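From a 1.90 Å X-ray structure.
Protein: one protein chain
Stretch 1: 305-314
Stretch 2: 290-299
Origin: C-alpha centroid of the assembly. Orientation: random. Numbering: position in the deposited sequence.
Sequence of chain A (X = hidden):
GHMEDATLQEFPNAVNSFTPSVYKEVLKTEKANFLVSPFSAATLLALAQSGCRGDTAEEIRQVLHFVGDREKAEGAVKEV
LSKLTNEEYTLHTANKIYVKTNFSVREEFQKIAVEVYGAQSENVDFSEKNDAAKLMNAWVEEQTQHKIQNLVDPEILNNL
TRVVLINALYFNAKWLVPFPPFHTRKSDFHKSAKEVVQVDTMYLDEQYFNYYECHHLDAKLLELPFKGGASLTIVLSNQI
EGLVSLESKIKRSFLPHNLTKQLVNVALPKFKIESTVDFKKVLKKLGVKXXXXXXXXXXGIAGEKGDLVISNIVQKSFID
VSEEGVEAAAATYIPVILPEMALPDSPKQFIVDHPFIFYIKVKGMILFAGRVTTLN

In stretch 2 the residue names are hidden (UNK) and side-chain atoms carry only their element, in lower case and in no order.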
ATOM      1  N   LYS A 305      21.851 -21.392   8.824  1.00 43.32           N
ATOM      2  CA  LYS A 305      22.035 -19.998   9.183  1.00 42.09           C
ATOM      3  C   LYS A 305      23.178 -19.332   8.406  1.00 46.36           C
ATOM      4  O   LYS A 305      24.294 -19.836   8.369  1.00 39.87           O
ATOM      5  CB  LYS A 305      22.287 -19.868  10.685  1.00 43.74           C
ATOM      6  CG  LYS A 305      22.554 -18.445  11.146  1.00 43.92           C
ATOM      7  CD  LYS A 305      22.839 -18.391  12.634  1.00 49.57           C
ATOM      8  CE  LYS A 305      22.917 -16.964  13.131  1.00 43.48           C
ATOM      9  NZ  LYS A 305      24.117 -16.255  12.621  1.00 47.00           N
ATOM     10  N   GLY A 306      22.902 -18.178   7.812  1.00 40.13           N
ATOM     11  CA  GLY A 306      23.936 -17.413   7.142  1.00 38.59           C
ATOM     12  C   GLY A 306      24.055 -17.713   5.656  1.00 37.23           C
ATOM     13  O   GLY A 306      24.688 -16.960   4.930  1.00 43.01           O
ATOM     14  N   ASP A 307      23.446 -18.810   5.218  1.00 36.48           N
ATOM     15  CA  ASP A 307      23.327 -19.139   3.800  1.00 40.17           C
ATOM     16  C   ASP A 307      22.515 -18.087   3.030  1.00 42.27           C
ATOM     17  O   ASP A 307      22.883 -17.667   1.932  1.00 38.40           O
ATOM     18  CB  ASP A 307      22.641 -20.500   3.638  1.00 39.65           C
ATOM     19  CG  ASP A 307      23.599 -21.683   3.870  1.00 50.25           C
ATOM     20  OD1 ASP A 307      23.141 -22.840   3.760  1.00 45.83           O
ATOM     21  OD2 ASP A 307      24.800 -21.451   4.150  1.00 44.46           O
ATOM     22  N   LEU A 308      21.384 -17.686   3.595  1.00 45.00           N
ATOM     23  CA  LEU A 308      20.511 -16.749   2.897  1.00 40.67           C
ATOM     24  C   LEU A 308      20.387 -15.459   3.686  1.00 38.37           C
ATOM     25  O   LEU A 308      20.505 -15.456   4.906  1.00 41.81           O
ATOM     26  CB  LEU A 308      19.143 -17.379   2.667  1.00 40.61           C
ATOM     27  CG  LEU A 308      19.122 -18.612   1.765  1.00 40.57           C
ATOM     28  CD1 LEU A 308      17.716 -19.182   1.671  1.00 44.05           C
ATOM     29  CD2 LEU A 308      19.670 -18.298   0.376  1.00 41.01           C
ATOM     30  N   VAL A 309      20.211 -14.357   2.971  1.00 38.06           N
ATOM     31  CA  VAL A 309      19.855 -13.084   3.575  1.00 35.45           C
ATOM     32  C   VAL A 309      18.766 -12.524   2.679  1.00 37.91           C
ATOM     33  O   VAL A 309      18.600 -12.987   1.548  1.00 35.92           O
ATOM     34  CB  VAL A 309      21.032 -12.098   3.619  1.00 37.10           C
ATOM     35  CG1 VAL A 309      22.279 -12.763   4.233  1.00 37.51           C
ATOM     36  CG2 VAL A 309      21.336 -11.574   2.216  1.00 40.33           C
ATOM     37  N   ILE A 310      18.009 -11.545   3.169  1.00 37.33           N
ATOM     38  CA  ILE A 310      17.061 -10.884   2.297  1.00 30.37           C
ATOM     39  C   ILE A 310      17.835  -9.878   1.465  1.00 35.63           C
ATOM     40  O   ILE A 310      18.360  -8.898   1.990  1.00 37.24           O
ATOM     41  CB  ILE A 310      15.945 -10.141   3.066  1.00 28.90           C
ATOM     42  CG1 ILE A 310      15.094 -11.116   3.888  1.00 29.13           C
ATOM     43  CG2 ILE A 310      15.065  -9.391   2.093  1.00 29.14           C
ATOM     44  CD1 ILE A 310      13.889 -10.420   4.591  1.00 31.00           C
ATOM     45  N   SER A 311      17.890 -10.114   0.163  1.00 33.11           N
ATOM     46  CA  SER A 311      18.701  -9.281  -0.716  1.00 35.66           C
ATOM     47  C   SER A 311      17.943  -8.043  -1.203  1.00 34.23           C
ATOM     48  O   SER A 311      18.505  -6.954  -1.293  1.00 35.32           O
ATOM     49  CB  SER A 311      19.187 -10.100  -1.909  1.00 31.65           C
ATOM     50  OG  SER A 311      19.880 -11.252  -1.482  1.00 34.78           O
ATOM     51  N   ASN A 312      16.677  -8.225  -1.552  1.00 31.15           N
ATOM     52  CA  ASN A 312      15.863  -7.103  -2.015  1.00 34.72           C
ATOM     53  C   ASN A 312      14.417  -7.256  -1.576  1.00 31.79           C
ATOM     54  O   ASN A 312      13.944  -8.374  -1.397  1.00 29.41           O
ATOM     55  CB  ASN A 312      15.927  -6.971  -3.538  1.00 33.45           C
ATOM     56  CG  ASN A 312      17.347  -7.015  -4.065  1.00 33.82           C
ATOM     57  OD1 ASN A 312      17.967  -8.066  -4.085  1.00 34.65           O
ATOM     58  ND2 ASN A 312      17.873  -5.868  -4.464  1.00 37.98           N
ATOM     59  N   ILE A 313      13.726  -6.125  -1.400  1.00 32.48           N
ATOM     60  CA  ILE A 313      12.291  -6.133  -1.160  1.00 31.96           C
ATOM     61  C   ILE A 313      11.649  -5.050  -2.014  1.00 30.54           C
ATOM     62  O   ILE A 313      11.886  -3.871  -1.812  1.00 30.05           O
ATOM     63  CB  ILE A 313      11.931  -5.866   0.319  1.00 32.18           C
ATOM     64  CG1 ILE A 313      12.746  -6.768   1.247  1.00 33.43           C
ATOM     65  CG2 ILE A 313      10.442  -6.092   0.542  1.00 31.82           C
ATOM     66  CD1 ILE A 313      12.507  -6.454   2.734  1.00 30.76           C
ATOM     67  N   VAL A 314      10.844  -5.461  -2.974  1.00 28.92           N
ATOM     68  CA  VAL A 314      10.371  -4.544  -3.985  1.00 29.29           C
ATOM     69  C   VAL A 314       8.856  -4.571  -4.069  1.00 28.62           C
ATOM     70  O   VAL A 314       8.254  -5.612  -4.352  1.00 33.65           O
ATOM     71  CB  VAL A 314      11.012  -4.857  -5.377  1.00 27.57           C
ATOM     72  CG1 VAL A 314      10.586  -3.805  -6.404  1.00 29.22           C
ATOM     73  CG2 VAL A 314      12.510  -4.853  -5.253  1.00 27.81           C
ATOM     74  N   UNK A 290      19.330  -7.310  10.999  1.00 47.46           N
ATOM     75  CA  UNK A 290      19.903  -8.652  10.930  1.00 50.60           C
ATOM     76  C   UNK A 290      19.555  -9.393   9.647  1.00 47.65           C
ATOM     77  O   UNK A 290      20.421 -10.008   9.037  1.00 42.70           O
ATOM     78  c   UNK A 290      20.530  -9.649  13.219  1.00 58.54           C
ATOM     79  n   UNK A 290      21.746  -9.285  15.918  1.00 68.75           N
ATOM     80  c   UNK A 290      21.033  -8.305  13.729  1.00 63.56           C
ATOM     81  c   UNK A 290      19.467  -9.494  12.133  1.00 47.27           C
ATOM     82  c   UNK A 290      22.170  -8.485  14.729  1.00 66.31           C
ATOM     83  N   UNK A 291      18.285  -9.336   9.248  1.00 42.83           N
ATOM     84  CA  UNK A 291      17.807 -10.146   8.133  1.00 38.95           C
ATOM     85  C   UNK A 291      18.460  -9.781   6.803  1.00 35.71           C
ATOM     86  O   UNK A 291      18.388 -10.555   5.849  1.00 32.92           O
ATOM     87  c   UNK A 291      16.299 -10.069   8.023  1.00 40.76           C
ATOM     88  N   UNK A 292      19.075  -8.600   6.743  1.00 38.74           N
ATOM     89  CA  UNK A 292      19.704  -8.108   5.509  1.00 41.63           C
ATOM     90  C   UNK A 292      21.217  -8.330   5.480  1.00 41.12           C
ATOM     91  O   UNK A 292      21.870  -8.027   4.478  1.00 44.51           O
ATOM     92  c   UNK A 292      17.104  -6.877   4.466  1.00 33.55           C
ATOM     93  c   UNK A 292      17.993  -6.219   5.300  1.00 37.72           C
ATOM     94  c   UNK A 292      17.516  -5.176   6.095  1.00 37.23           C
ATOM     95  c   UNK A 292      15.753  -6.482   4.415  1.00 38.81           C
ATOM     96  c   UNK A 292      16.180  -4.792   6.058  1.00 38.54           C
ATOM     97  c   UNK A 292      19.448  -6.603   5.343  1.00 37.35           C
ATOM     98  c   UNK A 292      15.297  -5.440   5.220  1.00 34.71           C
ATOM     99  N   UNK A 293      21.776  -8.831   6.578  1.00 42.97           N
ATOM    100  CA  UNK A 293      23.223  -8.919   6.722  1.00 43.30           C
ATOM    101  C   UNK A 293      23.756 -10.285   7.116  1.00 44.93           C
ATOM    102  O   UNK A 293      23.053 -11.290   7.003  1.00 43.93           O
ATOM    103  N   UNK A 294      25.002 -10.319   7.586  1.00 45.58           N
ATOM    104  CA  UNK A 294      25.700 -11.585   7.850  1.00 52.92           C
ATOM    105  C   UNK A 294      25.131 -12.397   9.003  1.00 48.07           C
ATOM    106  O   UNK A 294      25.224 -13.622   9.005  1.00 46.17           O
ATOM    107  o   UNK A 294      28.983 -10.318   6.918  1.00 67.96           O
ATOM    108  c   UNK A 294      27.192 -11.345   8.100  1.00 52.87           C
ATOM    109  o   UNK A 294      27.521 -11.473   5.751  1.00 61.99           O
ATOM    110  c   UNK A 294      27.953 -11.021   6.832  1.00 60.54           C
ATOM    111  N   UNK A 295      24.560 -11.720   9.992  1.00 50.00           N
ATOM    112  CA  UNK A 295      24.012 -12.409  11.155  1.00 47.55           C
ATOM    113  C   UNK A 295      22.659 -13.028  10.854  1.00 47.16           C
ATOM    114  O   UNK A 295      22.011 -13.586  11.744  1.00 44.16           O
ATOM    115  c   UNK A 295      25.157  -9.962  13.941  1.00 71.19           C
ATOM    116  o   UNK A 295      25.108 -10.571  15.037  1.00 76.63           O
ATOM    117  c   UNK A 295      23.904 -11.451  12.333  1.00 52.11           C
ATOM    118  c   UNK A 295      25.218 -10.777  12.665  1.00 59.16           C
ATOM    119  o   UNK A 295      25.162  -8.713  13.843  1.00 67.26           O
ATOM    120  N   UNK A 296      22.249 -12.941   9.592  1.00 47.16           N
ATOM    121  CA  UNK A 296      20.903 -13.320   9.176  1.00 43.05           C
ATOM    122  C   UNK A 296      20.625 -14.797   9.350  1.00 43.28           C
ATOM    123  O   UNK A 296      21.482 -15.641   9.073  1.00 43.59           O
ATOM    124  c   UNK A 296      20.651 -12.900   7.734  1.00 40.88           C
ATOM    125  N   UNK A 297      19.417 -15.111   9.800  1.00 40.91           N
ATOM    126  CA  UNK A 297      19.026 -16.495   9.960  1.00 38.30           C
ATOM    127  C   UNK A 297      17.689 -16.818   9.318  1.00 39.43           C
ATOM    128  O   UNK A 297      16.647 -16.783   9.978  1.00 41.31           O
ATOM    129  o   UNK A 297      18.646 -19.121  10.611  1.00 44.00           O
ATOM    130  c   UNK A 297      19.020 -16.913  11.437  1.00 42.97           C
ATOM    131  o   UNK A 297      19.167 -18.909  12.748  1.00 49.77           O
ATOM    132  c   UNK A 297      18.939 -18.422  11.612  1.00 47.39           C
ATOM    133  N   UNK A 298      17.742 -17.156   8.031  1.00 36.91           N
ATOM    134  CA  UNK A 298      16.576 -17.568   7.269  1.00 39.59           C
ATOM    135  C   UNK A 298      16.484 -19.078   7.089  1.00 37.84           C
ATOM    136  O   UNK A 298      15.928 -19.547   6.090  1.00 40.05           O
ATOM    137  c   UNK A 298      16.594 -16.931   5.877  1.00 41.89           C
ATOM    138  c   UNK A 298      16.137 -14.984   4.460  1.00 30.70           C
ATOM    139  c   UNK A 298      16.908 -15.449   5.667  1.00 41.38           C
ATOM    140  c   UNK A 298      16.593 -14.598   6.863  1.00 36.60           C
ATOM    141  N   UNK A 299      17.018 -19.831   8.051  1.00 42.05           N
ATOM    142  CA  UNK A 299      17.076 -21.298   7.966  1.00 45.92           C
ATOM    143  C   UNK A 299      15.705 -21.972   7.899  1.00 46.65           C
ATOM    144  O   UNK A 299      15.603 -23.153   7.568  1.00 46.17           O
ATOM    145  o   UNK A 299      17.448 -21.419  10.393  1.00 45.65           O
ATOM    146  c   UNK A 299      17.895 -21.887   9.127  1.00 43.11           C
TER
HETATM  147  O   HOH W   1      20.731  -7.639   1.981  1.00 46.28           O
HETATM  148  O   HOH W   2      23.895 -16.013   9.881  1.00 44.25           O
HETATM  149  O   HOH W   3      20.074 -17.818   6.800  1.00 40.90           O

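Position 290 carries four carbons in a row ending in a nitrogen, and it touches nothing on stretch 1. That chain is lysine, K290.

Position 291 has one side-chain carbon; its CB is 4.2 Å from I310 CD1. It is alanine, A291. Its carbonyl oxygen takes the direct hydrogen bond: I310 N donates to A291 O at 2.9 Å, nearly straight at 172°.

Position 292 has one carbon followed by a ring of six carbons, with no oxygen on the ring. The CA-to-CB bond points away from stretch 1, but the ring comes nearer and its edge meets I310 and I313. It is phenylalanine, F292. At the edge, F292 CD1 is 3.4 Å from I310 O, and F292 CE1 is 3.7 Å from I313 CD1. F292 CD1 also packs 3.7 Å from I310 CB. Water 1 donates to both F292 O (2.8 Å) and I310 O (2.7 Å).

Position 293 has no side-chain atoms, and its backbone O is 3.2 Å from V309 CG1. It is glycine, G293. Stretch 1 leaves room for a CB here. A type I turn runs from here to position 296, closed by the backbone hydrogen bond from 296 N to G293 O, 3.2 Å.

Position 294 has two carbons, the second carrying two oxygens. Its CA-to-CB bond points away from stretch 1. It is aspartate, D294.

Position 295 has three carbons, the third with two oxygens. This is glutamate, E295. It forms a long salt bridge, K290 NZ to E295 OE2 at 3.7 Å, within its own stretch.

Position 296 has one side-chain carbon; its CB is 3.9 Å from V309 CG1. It is alanine, A296.

Position 297 has two carbons, packed beside the K305 chain. Two oxygens on the second carbon make it aspartate, D297; D297 CG is 3.6 Å from K305 CG.

Position 298 has four carbons, forked at the second. Its CA-to-CB bond points toward stretch 1, and its CB is 4.1 Å from L308 CB. It is leucine, L298. L298 CD1 lies 4.0 Å from I310 CG1.

Position 299 has one carbon and one oxygen; its CB is 4.0 Å from K305 N. It is serine, S299. S299 OG donates to D297 OD1 at 2.6 Å, and S299 N donates to the same oxygen at 3.1 Å.

The contact rests on one direct hydrogen bond, with apolar packing around it. Waters bridge other polar groups. Water 2 donates to D294 O (2.9 Å) and A296 O (2.6 Å) and accepts from K305 NZ (2.8 Å). Water 3 accepts from L298 N (2.7 Å) and G306 N (3.0 Å). Waters 1 and 3 link backbone atoms of the two stretches; water 2 links the K305 side chain to backbone oxygens.

Stretch 2 290-299: KAFGDEADLS
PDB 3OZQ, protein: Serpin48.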